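Local structure of major capsid protein (Faustovirus, 5J7O) at residues 19-24 against 53-58; 306-311 against 576-581. The protein forms the trimeric, double jelly-roll building block of the Faustovirus capsid, which probably tiles the shell that encloses the viral double-stranded DNA. All coordinates share one frame; numbering follows the deposited sequence.

Interaction 1 of 2, residues 19-24 against 53-58; sequences IMANDL and RTHILL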
loop_
_atom_site.group_PDB
_atom_site.type_symbol
_atom_site.label_atom_id
_atom_site.label_comp_id
_atom_site.label_asym_id
_atom_site.label_seq_id
_atom_site.Cartn_x
_atom_site.Cartn_y
_atom_site.Cartn_z
ATOM N N ILE B 19 28.462 -27.797 9.408
ATOM C CA ILE B 19 27.460 -27.257 8.500
ATOM C C ILE B 19 27.365 -28.070 7.216
ATOM O O ILE B 19 26.275 -28.244 6.669
ATOM C CB ILE B 19 27.767 -25.774 8.199
ATOM C CG1 ILE B 19 27.799 -24.965 9.496
ATOM C CG2 ILE B 19 26.733 -25.191 7.254
ATOM C CD1 ILE B 19 28.180 -23.517 9.297
ATOM N N MET B 20 28.490 -28.580 6.725
ATOM C CA MET B 20 28.514 -29.349 5.489
ATOM C C MET B 20 28.962 -30.791 5.665
ATOM O O MET B 20 28.515 -31.649 4.900
ATOM C CB MET B 20 29.421 -28.664 4.455
ATOM C CG MET B 20 28.893 -27.315 4.001
ATOM S SD MET B 20 30.031 -26.417 2.932
ATOM C CE MET B 20 31.415 -26.198 4.041
ATOM N N ALA B 21 29.820 -31.079 6.646
ATOM C CA ALA B 21 30.264 -32.439 6.949
ATOM C C ALA B 21 30.780 -33.144 5.697
ATOM O O ALA B 21 30.336 -34.236 5.335
ATOM C CB ALA B 21 29.144 -33.244 7.611
ATOM N N ASN B 22 31.739 -32.501 5.027
ATOM C CA ASN B 22 32.212 -33.017 3.748
ATOM C C ASN B 22 33.182 -34.179 3.914
ATOM O O ASN B 22 33.239 -35.056 3.046
ATOM C CB ASN B 22 32.861 -31.898 2.934
ATOM C CG ASN B 22 33.058 -32.279 1.481
ATOM O OD1 ASN B 22 32.094 -32.545 0.763
ATOM N ND2 ASN B 22 34.309 -32.299 1.037
ATOM N N ASP B 23 33.954 -34.205 5.003
ATOM C CA ASP B 23 34.799 -35.366 5.261
ATOM C C ASP B 23 33.963 -36.593 5.595
ATOM O O ASP B 23 34.351 -37.717 5.259
ATOM C CB ASP B 23 35.786 -35.068 6.390
ATOM C CG ASP B 23 36.871 -34.094 5.974
ATOM O OD1 ASP B 23 37.758 -34.494 5.190
ATOM O OD2 ASP B 23 36.841 -32.934 6.432
ATOM N N LEU B 24 32.814 -36.398 6.246
ATOM C CA LEU B 24 31.908 -37.512 6.503
ATOM C C LEU B 24 31.253 -37.997 5.216
ATOM O O LEU B 24 31.167 -39.207 4.972
ATOM C CB LEU B 24 30.848 -37.098 7.524
ATOM C CG LEU B 24 29.655 -38.037 7.720
ATOM C CD1 LEU B 24 30.115 -39.410 8.185
ATOM C CD2 LEU B 24 28.662 -37.435 8.704
ATOM N N ARG B 53 20.366 -39.734 3.090
ATOM C CA ARG B 53 20.149 -40.256 4.434
ATOM C C ARG B 53 20.890 -39.439 5.487
ATOM O O ARG B 53 20.529 -39.498 6.667
ATOM C CB ARG B 53 20.572 -41.727 4.516
ATOM C CG ARG B 53 19.959 -42.599 3.433
ATOM C CD ARG B 53 19.914 -44.075 3.803
ATOM N NE ARG B 53 21.118 -44.533 4.488
ATOM C CZ ARG B 53 21.119 -45.085 5.697
ATOM N NH1 ARG B 53 19.978 -45.257 6.351
ATOM N NH2 ARG B 53 22.260 -45.477 6.250
ATOM N N THR B 54 21.908 -38.680 5.086
ATOM C CA THR B 54 22.634 -37.789 5.986
ATOM C C THR B 54 22.674 -36.348 5.503
ATOM O O THR B 54 22.478 -35.431 6.304
ATOM C CB THR B 54 24.077 -38.284 6.190
ATOM O OG1 THR B 54 24.789 -38.220 4.947
ATOM C CG2 THR B 54 24.089 -39.715 6.704
ATOM N N HIS B 55 22.918 -36.119 4.215
ATOM C CA HIS B 55 23.129 -34.781 3.685
ATOM C C HIS B 55 21.961 -34.339 2.812
ATOM O O HIS B 55 21.341 -35.146 2.119
ATOM C CB HIS B 55 24.428 -34.711 2.877
ATOM C CG HIS B 55 25.664 -34.750 3.718
ATOM N ND1 HIS B 55 26.105 -35.895 4.344
ATOM C CD2 HIS B 55 26.551 -33.780 4.043
ATOM C CE1 HIS B 55 27.212 -35.630 5.016
ATOM N NE2 HIS B 55 27.504 -34.353 4.848
ATOM N N ILE B 56 21.675 -33.039 2.846
ATOM C CA ILE B 56 20.608 -32.445 2.047
ATOM C C ILE B 56 21.209 -31.899 0.758
ATOM O O ILE B 56 22.288 -31.294 0.766
ATOM C CB ILE B 56 19.860 -31.351 2.839
ATOM C CG1 ILE B 56 19.105 -31.951 4.027
ATOM C CG2 ILE B 56 18.926 -30.560 1.942
ATOM C CD1 ILE B 56 18.573 -30.913 4.989
ATOM N N LEU B 57 20.517 -32.131 -0.356
ATOM C CA LEU B 57 20.989 -31.736 -1.680
ATOM C C LEU B 57 20.280 -30.451 -2.093
ATOM O O LEU B 57 19.078 -30.462 -2.377
ATOM C CB LEU B 57 20.745 -32.850 -2.695
ATOM C CG LEU B 57 21.623 -34.093 -2.536
ATOM C CD1 LEU B 57 21.117 -35.224 -3.414
ATOM C CD2 LEU B 57 23.066 -33.760 -2.872
ATOM N N LEU B 58 21.028 -29.347 -2.130
ATOM C CA LEU B 58 20.442 -28.064 -2.496
ATOM C C LEU B 58 20.104 -27.983 -3.978
ATOM O O LEU B 58 19.240 -27.185 -4.361
ATOM C CB LEU B 58 21.386 -26.931 -2.096
ATOM C CG LEU B 58 21.555 -26.795 -0.581
ATOM C CD1 LEU B 58 22.695 -25.854 -0.235
ATOM C CD2 LEU B 58 20.256 -26.327 0.058
#
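M20 and H55 bring their backbones nearest, with CA atoms 7.9 Å apart, and the imidazole of H55 bridges that gap. A chi1 of -73°, with CG opposite the carbonyl carbon and beside the backbone N, swings the ring across, where NE2 faces two successive carbonyls. H55 NE2 bonds A21 O at 2.9 Å, with an N-H...O angle of 135°. It arrives above the plane of the A21 carbonyl, 49° out of it, rather than on a lone pair. A second, weak bond runs from H55 NE2 to M20 O, also 2.9 Å and more sharply bent. One N-H is thus shared between two oxygens at the ring edge. A21 CB lies 3.4 Å from H55 NE2.

The residues gripped in this way form the corner between helices 13-19 and 22-38 in the N-terminal arm, far from the centre of the double jelly-roll chain. A21, with a positive phi, makes the turn and takes the N-cap position of the second helix. At the other edge of the imidazole, T54 OG1 hydrogen-bonds H55 ND1 at 2.7 Å, which limits rotation of the ring. About one turn further along, L24 brings CD2 obliquely to within 4.4 Å of H55 CE1, and L25 also touches the histidine. F66 of the second subunit and H583 of the third pack on M20, so the buried corner lies where all three chains meet.

Interaction 2 of 2, residues 306-311 against 576-581; sequences PRLAIA and GTYQPS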
loop_
_atom_site.group_PDB
_atom_site.type_symbol
_atom_site.label_atom_id
_atom_site.label_comp_id
_atom_site.label_asym_id
_atom_site.label_seq_id
_atom_site.Cartn_x
_atom_site.Cartn_y
_atom_site.Cartn_z
ATOM N N PRO B 306 -7.709 -27.746 -0.058
ATOM C CA PRO B 306 -7.826 -28.957 -0.892
ATOM C C PRO B 306 -7.460 -30.233 -0.154
ATOM O O PRO B 306 -8.080 -31.278 -0.387
ATOM C CB PRO B 306 -6.859 -28.674 -2.051
ATOM C CG PRO B 306 -6.774 -27.186 -2.116
ATOM C CD PRO B 306 -6.879 -26.709 -0.696
ATOM N N ARG B 307 -6.467 -30.171 0.737
ATOM C CA ARG B 307 -6.094 -31.337 1.531
ATOM C C ARG B 307 -7.259 -31.846 2.370
ATOM O O ARG B 307 -7.316 -33.038 2.697
ATOM C CB ARG B 307 -4.913 -30.989 2.438
ATOM C CG ARG B 307 -3.604 -30.728 1.715
ATOM C CD ARG B 307 -2.547 -30.228 2.688
ATOM N NE ARG B 307 -2.905 -28.936 3.267
ATOM C CZ ARG B 307 -2.152 -28.281 4.145
ATOM N NH1 ARG B 307 -1.004 -28.803 4.554
ATOM N NH2 ARG B 307 -2.549 -27.108 4.621
ATOM N N LEU B 308 -8.197 -30.966 2.721
ATOM C CA LEU B 308 -9.274 -31.284 3.649
ATOM C C LEU B 308 -10.626 -31.389 2.952
ATOM O O LEU B 308 -11.667 -31.136 3.565
ATOM C CB LEU B 308 -9.326 -30.241 4.762
ATOM C CG LEU B 308 -7.958 -29.897 5.349
ATOM C CD1 LEU B 308 -8.077 -28.806 6.398
ATOM C CD2 LEU B 308 -7.302 -31.142 5.924
ATOM N N ALA B 309 -10.625 -31.752 1.672
ATOM C CA ALA B 309 -11.875 -31.964 0.959
ATOM C C ALA B 309 -12.687 -33.062 1.637
ATOM O O ALA B 309 -12.140 -34.020 2.190
ATOM C CB ALA B 309 -11.602 -32.326 -0.501
ATOM N N ILE B 310 -14.006 -32.909 1.602
ATOM C CA ILE B 310 -14.913 -33.807 2.307
ATOM C C ILE B 310 -15.327 -34.935 1.374
ATOM O O ILE B 310 -15.777 -34.690 0.248
ATOM C CB ILE B 310 -16.142 -33.045 2.829
ATOM C CG1 ILE B 310 -15.716 -31.981 3.841
ATOM C CG2 ILE B 310 -17.144 -34.008 3.447
ATOM C CD1 ILE B 310 -16.872 -31.205 4.425
ATOM N N ALA B 311 -15.182 -36.173 1.843
ATOM C CA ALA B 311 -15.591 -37.329 1.058
ATOM C C ALA B 311 -17.094 -37.301 0.825
ATOM O O ALA B 311 -17.878 -37.229 1.778
ATOM C CB ALA B 311 -15.182 -38.619 1.768
ATOM N N GLY B 576 -3.215 -20.901 11.568
ATOM C CA GLY B 576 -3.339 -20.930 10.120
ATOM C C GLY B 576 -2.864 -22.208 9.463
ATOM O O GLY B 576 -3.089 -22.383 8.252
ATOM N N THR B 577 -2.213 -23.112 10.189
ATOM C CA THR B 577 -1.747 -24.375 9.644
ATOM C C THR B 577 -2.662 -25.509 10.089
ATOM O O THR B 577 -3.292 -25.445 11.146
ATOM C CB THR B 577 -0.310 -24.662 10.085
ATOM O OG1 THR B 577 -0.239 -24.649 11.516
ATOM C CG2 THR B 577 0.635 -23.607 9.528
ATOM N N TYR B 578 -2.733 -26.559 9.262
ATOM C CA TYR B 578 -3.606 -27.682 9.585
ATOM C C TYR B 578 -3.028 -28.533 10.708
ATOM O O TYR B 578 -3.770 -29.013 11.574
ATOM C CB TYR B 578 -3.854 -28.540 8.346
ATOM C CG TYR B 578 -4.613 -29.808 8.657
ATOM C CD1 TYR B 578 -5.952 -29.762 9.019
ATOM C CD2 TYR B 578 -3.990 -31.047 8.603
ATOM C CE1 TYR B 578 -6.653 -30.915 9.314
ATOM C CE2 TYR B 578 -4.683 -32.208 8.894
ATOM C CZ TYR B 578 -6.014 -32.135 9.248
ATOM O OH TYR B 578 -6.709 -33.287 9.537
ATOM N N GLN B 579 -1.717 -28.741 10.704
ATOM C CA GLN B 579 -1.065 -29.496 11.764
ATOM C C GLN B 579 -1.313 -28.821 13.106
ATOM O O GLN B 579 -1.012 -27.627 13.254
ATOM C CB GLN B 579 0.435 -29.609 11.500
ATOM C CG GLN B 579 1.249 -30.043 12.712
ATOM C CD GLN B 579 0.874 -31.426 13.211
ATOM O OE1 GLN B 579 0.497 -32.299 12.429
ATOM N NE2 GLN B 579 0.970 -31.630 14.520
ATOM N N PRO B 580 -1.874 -29.521 14.091
ATOM C CA PRO B 580 -2.100 -28.900 15.401
ATOM C C PRO B 580 -0.792 -28.448 16.030
ATOM O O PRO B 580 0.264 -29.051 15.827
ATOM C CB PRO B 580 -2.758 -30.016 16.220
ATOM C CG PRO B 580 -3.320 -30.955 15.209
ATOM C CD PRO B 580 -2.394 -30.898 14.034
ATOM N N SER B 581 -0.873 -27.362 16.808
ATOM C CA SER B 581 0.330 -26.816 17.428
ATOM C C SER B 581 0.065 -26.214 18.806
ATOM O O SER B 581 0.841 -25.359 19.248
ATOM C CB SER B 581 0.962 -25.755 16.515
ATOM O OG SER B 581 0.018 -24.762 16.157
HETATM O O HOH W 1 -1.064 -25.834 6.715
#
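NH2 of R307 is held by the carboxylate of D305 in a salt bridge and by a water that accepts a hydrogen bond from R307 NH2 at 2.9 Å. The same water accepts from the backbone N of Y578 at 3.1 Å, linking the segments in the plane of the guanidinium. One guanidinium face lies over the start of the tyrosine side chain, with R307 NH2 4.2 Å from Y578 CB. The side chains run past each other in opposite directions and, with guanidinium and phenol planes 56° apart, do not stack.

The apolar half of the contact belongs to L308. Its CD2 sits over one face of the Y578 ring in a CH-pi contact, 3.6 Å from the ring centroid and 18° off the normal. The other methyl lies nearer the rim, L308 CD1 being 3.5 Å from Y578 CD1. A chi1 of 173°, which sets CG opposite the backbone N, points the Y578 ring at the leucine fork. The buried phenol oxygen accepts from the backbone N of L417 and bonds S61 O of the third subunit, which pins the hydroxyl end of the ring.

The contact appears to join the two jelly rolls of the chain: segment 306-311 ends in strand 310-311, paired with strand 99-109 of the first, while the loop 576-581, between strand 567-570 and helix 586-589, packs on strand 415-428 of the second.

In the fold
Interaction 1 closes early in the chain, within the N-terminal helical arm, well before interaction 2 opens at 306-311. Their centres are 33 Å apart and their nearest atoms about 19 Å, with no touch inside one subunit, although both lie on the same side of the chain's centre. They share no sheet: the first ties the corner between two helices of the arm to the loop leading to strand 69-76, and the second appears to couple the two jelly rolls. The trimer brings their segments together, since Q579 and P580 pack on I56 and I19 of the second subunit, and R307 on L58 of the third. The arm is thus consistent with a clasp between neighbouring subunits.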